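Local coordinates for outer membrane protein Omp121 (Bacteroides thetaiotaomicron, PDB 5FQ8), which probably imports nutrients across the outer membrane as a TonB-dependent receptor and binds calcium and magnesium ions, at residues R453-N458 and G482-V487; E519-M524 and G595-V600; Y379-F384 and D407-Q412. One frame throughout, in Å; residues are numbered along the deposited sequence.

Contact 1: residues R453-N458 and G482-V487; sequences RRREIN and GNERKV. With KR0 (3-decanoyloxypropyl decanoate), chain K; C8E ((hydroxyethyloxy)tri(ethyloxy)octane), chain U.
Residues 453-458 and 482-487 run antiparallel with their axes 4.6 Å apart, and paired N-H...O bonds join Arg-455 to Lys-486 and Ile-457 to Glu-484. Arg-454, Glu-456 and Asn-458 share one face with Val-487, Arg-485 and Asn-483. Asn-483 ND2 donates to Asn-458 OD1 (3.2 Å), meeting a lone pair in the carbonyl plane, the two amides turned 61° apart. Its OD1 accepts from Arg-485 NE at 3.1 Å, so one amide holds Asn-458 across the strands and Arg-485 on its own. An alanine here would probably loosen the Arg-485 guanidinium and leave Asn-458 without its partner across the strands. Glu-456 lies alongside Arg-485, CG to CG at 3.7 Å. Its OE2 is bound by Asn-110. Val-487 CG2 sits over one face of the Arg-454 guanidinium, 3.7 Å from NH1. On the sheet face of Arg-455 and Lys-486, Ile-457 CD1 and Glu-484 OE2 approach the lipid KR0, at 3.9 Å and 3.6 Å from its ester carbonyl oxygen O8. Arg-522 forms a salt bridge with the same OE2. One face meets plug-domain residues and the other meets lipid and the second subunit, as in the beta-hairpin wall of a TonB-dependent barrel.

Contact 2: residues E519-M524 and G595-V600; sequences ELRRLM and GNDADV
Strand residues 519-523 face the loop 597-600, which leaves the end of strand 582-596 and runs roughly the opposite way. Arg-521 carries the contact. Its CB lies against Val-600 CG1 at 3.6 Å. The first torsion (chi1 59°) puts CG in the crowded position between the backbone N and the carbonyl carbon. CD still touches the Val-600 CG1 methyl, at 4.2 Å. The chain then bends at chi3 (-58°) and turns its head toward Asp-597. NE donates to a water at 2.7 Å, which in turn gives a weak bond to Asp-597 OD2. NH2 meets Asp-597 OD1 tip to tip in a salt bridge of 2.8 Å. The oxygen lies near the guanidinium plane, at its edge, although the two groups are turned 44° from each other. Arg-521 NH1 comes to 4.2 Å from Asp-599 OD1, which stands well off that plane and adds charge alone. Val-600 also reaches Glu-519, with CG2 3.4 Å from OE1. Ser-549 OG bonds Asp-597 OD2 as a second partner. The Arg-485 guanidinium lies close to Arg-521, so the two like charges probably repel. The carboxylates of Asp-597 and Asp-599 would offset that repulsion, and the direct and water-bridged links to Asp-597 hold the arginine head from two of its nitrogens.

Contact 3: residues Y379-F384 and D407-Q412; sequences YESERF and DTTTGQ
Strands 376-394 and 398-417 form a beta hairpin of the barrel wall, and this contact lies in its paired arms. Backbone bonds run both ways between Glu-380 and Gln-412, Glu-382 and Thr-410, and Phe-384 and Thr-408. In the middle pair, Glu-382 N to Thr-410 O and Thr-410 N to Glu-382 O both measure 2.8 Å. The main side-chain link is the salt bridge of Arg-383 with Asp-407. The arginine is extended, with CG anti to the backbone N (chi1 174°). It grips the carboxylate side-on with two nitrogens. NE bonds OD1 at 2.9 Å and NH2 bonds OD2 at 2.5 Å, each on a syn lone pair. The two groups are nearly coplanar, 20° apart, and both carboxylate oxygens lie close to the guanidinium plane. Gly-129 O takes NH1, and the backbone N of Asn-110 also bonds OD2, which ties the pair to the plug. Thr-409 sits beside the arginine stem, its OG1 3.4 Å from Arg-383 CG. Its CG2 turns to Ser-381 OG at 3.5 Å. Tyr-379 reaches across the strand, with OH 3.8 Å from Gly-411 CA. A CB at that glycine would clash with the hydroxyl. The Tyr-379 ring also stacks with Phe-126. On the opposite face, Thr-408 CG2 meets the Phe-384 ring edge, 4.0 Å from CD2. There Glu-382 forms a salt bridge with Arg-453 of the second subunit, and Thr-410 OG1 is hydrogen-bonded to Thr-410 OG1 of that subunit. A polar inner face against the plug and an outer face in the subunit interface fit a dimeric TonB-dependent beta-barrel.

How the contacts relate
Going from the N terminus, contact 3 comes first and closes the hairpin of strands 376-394 and 398-417. Contact 1 closes the next hairpin, strands 446-469 and 472-495. Contact 2 opens on the strand that follows, 513-534, and spans 70 residues to the loop after strand 582-596, passing over two intervening barrel strands. The three lie in series, and none nests in or crosses another. Backbone bonds from Arg-454 and Glu-456 to Thr-409 and Asp-407 join contact 1 to contact 3. Similar bonds from Val-487 and Asn-483 to Glu-519 and Leu-523 join it to contact 2. Contacts 2 and 3 do not touch. Five consecutive strands of the barrel wall are thereby connected.

Contact 1: residues R453-N458 and G482-V487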
loop_
_atom_site.group_PDB
_atom_site.type_symbol
_atom_site.label_atom_id
_atom_site.label_comp_id
_atom_site.label_asym_id
_atom_site.label_seq_id
_atom_site.Cartn_x
_atom_site.Cartn_y
_atom_site.Cartn_z
ATOM N N ARG B 453 0.675 11.954 11.576
ATOM C CA ARG B 453 1.194 12.316 12.882
ATOM C C ARG B 453 1.619 13.766 12.806
ATOM O O ARG B 453 2.521 14.104 12.036
ATOM C CB ARG B 453 2.366 11.432 13.288
ATOM C CG ARG B 453 2.013 10.017 13.644
ATOM C CD ARG B 453 3.249 9.292 14.123
ATOM N NE ARG B 453 3.874 9.895 15.296
ATOM C CZ ARG B 453 5.183 9.892 15.507
ATOM N NH1 ARG B 453 5.983 9.351 14.604
ATOM N NH2 ARG B 453 5.694 10.441 16.591
ATOM N N ARG B 454 0.958 14.615 13.585
ATOM C CA ARG B 454 1.238 16.038 13.658
ATOM C C ARG B 454 1.787 16.384 15.024
ATOM O O ARG B 454 1.403 15.784 16.022
ATOM C CB ARG B 454 -0.020 16.857 13.428
ATOM C CG ARG B 454 -0.296 17.152 12.007
ATOM C CD ARG B 454 -1.590 17.881 11.835
ATOM N NE ARG B 454 -2.045 17.731 10.466
ATOM C CZ ARG B 454 -1.490 18.347 9.429
ATOM N NH1 ARG B 454 -0.465 19.166 9.607
ATOM N NH2 ARG B 454 -1.969 18.143 8.215
ATOM N N ARG B 455 2.660 17.379 15.071
ATOM C CA ARG B 455 3.220 17.762 16.356
ATOM C C ARG B 455 3.805 19.163 16.305
ATOM O O ARG B 455 4.633 19.462 15.449
ATOM C CB ARG B 455 4.271 16.743 16.777
ATOM C CG ARG B 455 4.947 16.991 18.084
ATOM C CD ARG B 455 5.612 15.734 18.566
ATOM N NE ARG B 455 6.212 15.919 19.879
ATOM C CZ ARG B 455 7.503 16.150 20.082
ATOM N NH1 ARG B 455 8.338 16.213 19.053
ATOM N NH2 ARG B 455 7.954 16.306 21.317
ATOM N N GLU B 456 3.372 20.034 17.207
ATOM C CA GLU B 456 3.909 21.378 17.295
ATOM C C GLU B 456 4.320 21.655 18.727
ATOM O O GLU B 456 3.710 21.158 19.670
ATOM C CB GLU B 456 2.899 22.419 16.836
ATOM C CG GLU B 456 2.098 22.030 15.592
ATOM C CD GLU B 456 1.084 23.083 15.203
ATOM O OE1 GLU B 456 0.949 24.055 15.972
ATOM O OE2 GLU B 456 0.434 22.947 14.142
ATOM N N ILE B 457 5.373 22.438 18.891
ATOM C CA ILE B 457 5.840 22.797 20.219
ATOM C C ILE B 457 6.137 24.280 20.231
ATOM O O ILE B 457 6.794 24.795 19.324
ATOM C CB ILE B 457 7.091 22.012 20.642
ATOM C CG1 ILE B 457 6.730 20.574 20.945
ATOM C CG2 ILE B 457 7.714 22.643 21.860
ATOM C CD1 ILE B 457 7.932 19.732 21.238
ATOM N N ASN B 458 5.660 24.966 21.259
ATOM C CA ASN B 458 5.846 26.397 21.370
ATOM C C ASN B 458 6.361 26.726 22.753
ATOM O O ASN B 458 5.841 26.221 23.746
ATOM C CB ASN B 458 4.544 27.131 21.086
ATOM C CG ASN B 458 4.757 28.589 20.854
ATOM O OD1 ASN B 458 5.288 28.988 19.824
ATOM N ND2 ASN B 458 4.352 29.407 21.816
ATOM N N GLY B 482 10.022 30.224 20.605
ATOM C CA GLY B 482 10.612 29.105 19.907
ATOM C C GLY B 482 9.546 28.155 19.422
ATOM O O GLY B 482 8.748 27.654 20.217
ATOM N N ASN B 483 9.514 27.901 18.126
ATOM C CA ASN B 483 8.440 27.140 17.512
ATOM C C ASN B 483 9.006 25.955 16.735
ATOM O O ASN B 483 10.068 26.057 16.120
ATOM C CB ASN B 483 7.624 28.036 16.597
ATOM C CG ASN B 483 6.326 27.411 16.188
ATOM O OD1 ASN B 483 6.108 27.092 15.020
ATOM N ND2 ASN B 483 5.449 27.218 17.154
ATOM N N GLU B 484 8.290 24.836 16.760
ATOM C CA GLU B 484 8.692 23.643 16.032
ATOM C C GLU B 484 7.431 22.922 15.592
ATOM O O GLU B 484 6.668 22.456 16.429
ATOM C CB GLU B 484 9.560 22.742 16.900
ATOM C CG GLU B 484 10.241 21.626 16.129
ATOM C CD GLU B 484 10.812 20.550 17.012
ATOM O OE1 GLU B 484 10.048 19.670 17.455
ATOM O OE2 GLU B 484 12.029 20.587 17.269
ATOM N N ARG B 485 7.212 22.817 14.293
ATOM C CA ARG B 485 6.015 22.177 13.765
ATOM C C ARG B 485 6.429 21.017 12.874
ATOM O O ARG B 485 7.325 21.163 12.042
ATOM C CB ARG B 485 5.145 23.187 13.005
ATOM C CG ARG B 485 4.523 24.243 13.900
ATOM C CD ARG B 485 3.588 25.167 13.158
ATOM N NE ARG B 485 4.302 26.302 12.601
ATOM C CZ ARG B 485 3.829 27.045 11.621
ATOM N NH1 ARG B 485 2.654 26.752 11.111
ATOM N NH2 ARG B 485 4.523 28.062 11.156
ATOM N N LYS B 486 5.791 19.868 13.057
ATOM C CA LYS B 486 6.176 18.659 12.349
ATOM C C LYS B 486 4.933 17.898 11.942
ATOM O O LYS B 486 3.996 17.762 12.722
ATOM C CB LYS B 486 7.076 17.773 13.214
ATOM C CG LYS B 486 7.533 16.471 12.582
ATOM C CD LYS B 486 8.350 15.657 13.560
ATOM C CE LYS B 486 8.897 14.397 12.930
ATOM N NZ LYS B 486 9.564 13.489 13.899
ATOM N N VAL B 487 4.918 17.415 10.718
ATOM C CA VAL B 487 3.859 16.531 10.264
ATOM C C VAL B 487 4.525 15.398 9.513
ATOM O O VAL B 487 5.559 15.595 8.873
ATOM C CB VAL B 487 2.825 17.282 9.400
ATOM C CG1 VAL B 487 3.508 18.060 8.335
ATOM C CG2 VAL B 487 1.840 16.339 8.791
HETATM C C1 KR0 K . 13.132 25.437 19.728
HETATM O O1 KR0 K . 13.295 26.236 20.897
HETATM C C2 KR0 K . 11.660 25.094 19.645
HETATM C C3 KR0 K . 11.426 23.633 19.956
HETATM C C4 KR0 K . 13.196 20.654 25.022
HETATM O O4 KR0 K . 11.582 23.340 21.340
HETATM C C5 KR0 K . 11.642 21.937 21.716
HETATM C C6 KR0 K . 12.500 21.690 25.912
HETATM C C7 KR0 K . 13.974 25.712 22.072
HETATM C C8 KR0 K . 12.196 21.200 27.329
HETATM O O8 KR0 K . 11.586 21.117 20.829
HETATM C C9 KR0 K . 11.391 22.229 28.133
HETATM O O9 KR0 K . 15.014 25.101 21.941
HETATM C C10 KR0 K . 11.753 21.472 23.146
HETATM C C11 KR0 K . 13.165 21.047 23.540
HETATM C C12 KR0 K . 13.408 25.913 23.453
HETATM C C13 KR0 K . 14.535 26.318 24.396
HETATM C C14 KR0 K . 11.412 21.953 29.641
HETATM C C15 KR0 K . 10.337 22.724 30.403
HETATM C C16 KR0 K . 10.199 22.276 31.839
HETATM C C17 KR0 K . 14.009 27.019 25.643
HETATM C C18 KR0 K . 13.903 26.103 26.855
HETATM C C19 KR0 K . 13.222 26.848 28.000
HETATM C C20 KR0 K . 13.358 26.160 29.355
HETATM C C21 KR0 K . 12.596 26.936 30.432
HETATM C C22 KR0 K . 13.048 26.561 31.844
HETATM C C23 KR0 K . 12.134 27.081 32.936
HETATM C C8 C8E U . 10.170 17.111 23.301
HETATM O O9 C8E U . 8.871 17.116 23.843
HETATM C C10 C8E U . 8.890 17.737 25.104
HETATM C C11 C8E U . 7.874 17.123 26.063
HETATM O O12 C8E U . 7.458 18.156 26.930
HETATM C C13 C8E U . 6.512 17.771 27.897
HETATM C C14 C8E U . 5.920 19.038 28.510
HETATM O O15 C8E U . 5.078 19.694 27.586
HETATM C C16 C8E U . 4.253 20.644 28.214
HETATM O O HOH W 1 2.463 25.513 17.131
#

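Contact 2: residues E519-M524 and G595-V600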
loop_
_atom_site.group_PDB
_atom_site.type_symbol
_atom_site.label_atom_id
_atom_site.label_comp_id
_atom_site.label_asym_id
_atom_site.label_seq_id
_atom_site.Cartn_x
_atom_site.Cartn_y
_atom_site.Cartn_z
ATOM N N GLU B 519 7.352 16.657 7.062
ATOM C CA GLU B 519 7.878 18.018 7.028
ATOM C C GLU B 519 8.254 18.480 8.426
ATOM O O GLU B 519 7.652 18.065 9.412
ATOM C CB GLU B 519 6.881 19.021 6.472
ATOM C CG GLU B 519 6.148 18.606 5.256
ATOM C CD GLU B 519 5.118 19.608 4.892
ATOM O OE1 GLU B 519 4.765 20.391 5.783
ATOM O OE2 GLU B 519 4.672 19.638 3.732
ATOM N N LEU B 520 9.223 19.388 8.499
ATOM C CA LEU B 520 9.668 19.934 9.774
ATOM C C LEU B 520 10.156 21.354 9.569
ATOM O O LEU B 520 10.902 21.626 8.631
ATOM C CB LEU B 520 10.774 19.079 10.368
ATOM C CG LEU B 520 11.346 19.487 11.712
ATOM C CD1 LEU B 520 10.303 19.287 12.754
ATOM C CD2 LEU B 520 12.550 18.650 12.031
ATOM N N ARG B 521 9.739 22.254 10.442
ATOM C CA ARG B 521 10.103 23.656 10.327
ATOM C C ARG B 521 10.295 24.229 11.712
ATOM O O ARG B 521 9.600 23.852 12.651
ATOM C CB ARG B 521 9.038 24.454 9.595
ATOM C CG ARG B 521 7.693 24.394 10.258
ATOM C CD ARG B 521 6.618 25.052 9.431
ATOM N NE ARG B 521 6.930 26.439 9.148
ATOM C CZ ARG B 521 6.333 27.139 8.201
ATOM N NH1 ARG B 521 5.398 26.567 7.464
ATOM N NH2 ARG B 521 6.675 28.400 7.991
ATOM N N ARG B 522 11.242 25.138 11.831
ATOM C CA ARG B 522 11.563 25.732 13.115
ATOM C C ARG B 522 11.645 27.242 12.982
ATOM O O ARG B 522 11.946 27.777 11.915
ATOM C CB ARG B 522 12.865 25.181 13.672
ATOM C CG ARG B 522 12.754 23.753 14.136
ATOM C CD ARG B 522 14.020 23.261 14.806
ATOM N NE ARG B 522 13.828 21.909 15.308
ATOM C CZ ARG B 522 14.553 20.858 14.951
ATOM N NH1 ARG B 522 15.551 20.996 14.101
ATOM N NH2 ARG B 522 14.279 19.673 15.467
ATOM N N LEU B 523 11.358 27.919 14.083
ATOM C CA LEU B 523 11.395 29.368 14.125
ATOM C C LEU B 523 11.802 29.799 15.517
ATOM O O LEU B 523 11.394 29.193 16.506
ATOM C CB LEU B 523 10.037 29.964 13.770
ATOM C CG LEU B 523 9.908 31.483 13.830
ATOM C CD1 LEU B 523 10.309 32.099 12.522
ATOM C CD2 LEU B 523 8.504 31.849 14.156
ATOM N N MET B 524 12.614 30.828 15.591
ATOM C CA MET B 524 12.909 31.465 16.859
ATOM C C MET B 524 12.772 32.966 16.688
ATOM O O MET B 524 13.046 33.509 15.614
ATOM C CB MET B 524 14.299 31.117 17.347
ATOM C CG MET B 524 14.447 29.687 17.767
ATOM S SD MET B 524 16.110 29.353 18.319
ATOM C CE MET B 524 16.980 29.420 16.782
ATOM N N GLY B 595 6.059 40.338 9.688
ATOM C CA GLY B 595 6.820 39.524 8.766
ATOM C C GLY B 595 6.291 38.107 8.653
ATOM O O GLY B 595 5.469 37.653 9.440
ATOM N N ASN B 596 6.787 37.392 7.648
ATOM C CA ASN B 596 6.356 36.026 7.418
ATOM C C ASN B 596 7.416 35.288 6.620
ATOM O O ASN B 596 8.175 35.891 5.862
ATOM C CB ASN B 596 5.029 35.989 6.673
ATOM C CG ASN B 596 4.367 34.654 6.737
ATOM O OD1 ASN B 596 4.596 33.880 7.642
ATOM N ND2 ASN B 596 3.518 34.382 5.775
ATOM N N ASP B 597 7.451 33.983 6.800
ATOM C CA ASP B 597 8.351 33.116 6.071
ATOM C C ASP B 597 7.563 32.327 5.037
ATOM O O ASP B 597 6.407 32.621 4.748
ATOM C CB ASP B 597 9.100 32.202 7.042
ATOM C CG ASP B 597 8.179 31.463 7.995
ATOM O OD1 ASP B 597 7.018 31.188 7.647
ATOM O OD2 ASP B 597 8.623 31.150 9.109
ATOM N N ALA B 598 8.181 31.297 4.487
ATOM C CA ALA B 598 7.559 30.499 3.451
ATOM C C ALA B 598 7.219 29.113 3.969
ATOM O O ALA B 598 7.574 28.730 5.081
ATOM C CB ALA B 598 8.477 30.408 2.237
ATOM N N ASP B 599 6.498 28.370 3.141
ATOM C CA ASP B 599 6.221 26.973 3.401
ATOM C C ASP B 599 7.521 26.167 3.333
ATOM O O ASP B 599 8.557 26.650 2.874
ATOM C CB ASP B 599 5.194 26.464 2.395
ATOM C CG ASP B 599 4.331 25.367 2.950
ATOM O OD1 ASP B 599 4.843 24.571 3.766
ATOM O OD2 ASP B 599 3.144 25.302 2.563
ATOM N N VAL B 600 7.472 24.923 3.804
ATOM C CA VAL B 600 8.710 24.166 3.925
ATOM C C VAL B 600 9.266 23.811 2.553
ATOM O O VAL B 600 8.521 23.589 1.587
ATOM C CB VAL B 600 8.529 22.892 4.764
ATOM C CG1 VAL B 600 8.541 23.234 6.210
ATOM C CG2 VAL B 600 7.262 22.187 4.383
HETATM O O HOH W 2 8.000 28.338 10.803
#

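Contact 3: residues Y379-F384 and D407-Q412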
loop_
_atom_site.group_PDB
_atom_site.type_symbol
_atom_site.label_atom_id
_atom_site.label_comp_id
_atom_site.label_asym_id
_atom_site.label_seq_id
_atom_site.Cartn_x
_atom_site.Cartn_y
_atom_site.Cartn_z
ATOM N N TYR B 379 -12.616 8.145 9.207
ATOM C CA TYR B 379 -11.474 8.827 9.799
ATOM C C TYR B 379 -11.607 8.738 11.305
ATOM O O TYR B 379 -12.685 8.979 11.845
ATOM C CB TYR B 379 -11.405 10.277 9.347
ATOM C CG TYR B 379 -10.237 11.098 9.836
ATOM C CD1 TYR B 379 -9.042 11.119 9.149
ATOM C CD2 TYR B 379 -10.354 11.906 10.948
ATOM C CE1 TYR B 379 -7.990 11.898 9.575
ATOM C CE2 TYR B 379 -9.309 12.683 11.380
ATOM C CZ TYR B 379 -8.127 12.674 10.691
ATOM O OH TYR B 379 -7.082 13.446 11.122
ATOM N N GLU B 380 -10.529 8.358 11.967
ATOM C CA GLU B 380 -10.444 8.352 13.417
ATOM C C GLU B 380 -9.206 9.128 13.820
ATOM O O GLU B 380 -8.152 8.980 13.207
ATOM C CB GLU B 380 -10.391 6.937 13.974
ATOM C CG GLU B 380 -10.286 6.921 15.479
ATOM C CD GLU B 380 -10.208 5.553 16.090
ATOM O OE1 GLU B 380 -11.178 4.788 15.990
ATOM O OE2 GLU B 380 -9.168 5.254 16.690
ATOM N N SER B 381 -9.335 9.975 14.826
ATOM C CA SER B 381 -8.242 10.849 15.219
ATOM C C SER B 381 -8.122 10.890 16.733
ATOM O O SER B 381 -9.128 10.860 17.438
ATOM C CB SER B 381 -8.464 12.248 14.661
ATOM O OG SER B 381 -7.641 13.192 15.298
ATOM N N GLU B 382 -6.896 10.946 17.229
ATOM C CA GLU B 382 -6.629 11.107 18.648
ATOM C C GLU B 382 -5.673 12.269 18.814
ATOM O O GLU B 382 -4.746 12.414 18.030
ATOM C CB GLU B 382 -6.044 9.837 19.241
ATOM C CG GLU B 382 -7.068 8.949 19.928
ATOM C CD GLU B 382 -6.557 7.562 20.230
ATOM O OE1 GLU B 382 -6.226 6.820 19.279
ATOM O OE2 GLU B 382 -6.490 7.221 21.428
ATOM N N ARG B 383 -5.908 13.117 19.809
ATOM C CA ARG B 383 -5.174 14.373 19.894
ATOM C C ARG B 383 -4.972 14.780 21.337
ATOM O O ARG B 383 -5.927 14.798 22.109
ATOM C CB ARG B 383 -5.910 15.494 19.157
ATOM C CG ARG B 383 -5.270 16.851 19.326
ATOM C CD ARG B 383 -5.941 17.880 18.453
ATOM N NE ARG B 383 -5.312 19.185 18.570
ATOM C CZ ARG B 383 -5.823 20.279 18.043
ATOM N NH1 ARG B 383 -6.954 20.199 17.375
ATOM N NH2 ARG B 383 -5.219 21.445 18.190
ATOM N N PHE B 384 -3.749 15.151 21.683
ATOM C CA PHE B 384 -3.432 15.657 23.008
ATOM C C PHE B 384 -2.759 17.014 22.885
ATOM O O PHE B 384 -1.805 17.167 22.123
ATOM C CB PHE B 384 -2.532 14.677 23.766
ATOM C CG PHE B 384 -1.883 15.279 24.960
ATOM C CD1 PHE B 384 -2.581 15.416 26.141
ATOM C CD2 PHE B 384 -0.590 15.745 24.900
ATOM C CE1 PHE B 384 -1.995 15.989 27.247
ATOM C CE2 PHE B 384 0.002 16.329 26.000
ATOM C CZ PHE B 384 -0.702 16.455 27.178
ATOM N N ASP B 407 1.154 20.199 21.224
ATOM C CA ASP B 407 -0.049 19.744 20.539
ATOM C C ASP B 407 0.359 18.650 19.565
ATOM O O ASP B 407 1.176 18.888 18.671
ATOM C CB ASP B 407 -0.733 20.914 19.824
ATOM C CG ASP B 407 -2.165 20.623 19.436
ATOM O OD1 ASP B 407 -2.548 19.461 19.276
ATOM O OD2 ASP B 407 -2.923 21.587 19.267
ATOM N N THR B 408 -0.195 17.456 19.745
ATOM C CA THR B 408 0.158 16.292 18.947
ATOM C C THR B 408 -1.110 15.538 18.582
ATOM O O THR B 408 -2.060 15.477 19.365
ATOM C CB THR B 408 1.145 15.377 19.694
ATOM O OG1 THR B 408 1.109 14.056 19.152
ATOM C CG2 THR B 408 0.809 15.304 21.156
ATOM N N THR B 409 -1.116 14.977 17.377
ATOM C CA THR B 409 -2.304 14.347 16.831
ATOM C C THR B 409 -1.903 13.160 15.988
ATOM O O THR B 409 -0.956 13.238 15.209
ATOM C CB THR B 409 -3.119 15.296 15.948
ATOM O OG1 THR B 409 -3.245 16.574 16.565
ATOM C CG2 THR B 409 -4.488 14.721 15.689
ATOM N N THR B 410 -2.665 12.088 16.117
ATOM C CA THR B 410 -2.515 10.889 15.313
ATOM C C THR B 410 -3.863 10.635 14.652
ATOM O O THR B 410 -4.848 10.372 15.333
ATOM C CB THR B 410 -2.064 9.711 16.183
ATOM O OG1 THR B 410 -0.769 9.978 16.730
ATOM C CG2 THR B 410 -2.018 8.431 15.379
ATOM N N GLY B 411 -3.921 10.747 13.335
ATOM C CA GLY B 411 -5.145 10.513 12.597
ATOM C C GLY B 411 -4.936 9.376 11.625
ATOM O O GLY B 411 -3.829 9.147 11.160
ATOM N N GLN B 412 -6.013 8.663 11.325
ATOM C CA GLN B 412 -5.928 7.443 10.537
ATOM C C GLN B 412 -7.140 7.303 9.635
ATOM O O GLN B 412 -8.240 7.058 10.118
ATOM C CB GLN B 412 -5.811 6.231 11.438
ATOM C CG GLN B 412 -5.854 4.926 10.694
ATOM C CD GLN B 412 -5.808 3.746 11.615
ATOM O OE1 GLN B 412 -5.097 3.753 12.603
ATOM N NE2 GLN B 412 -6.593 2.739 11.315
#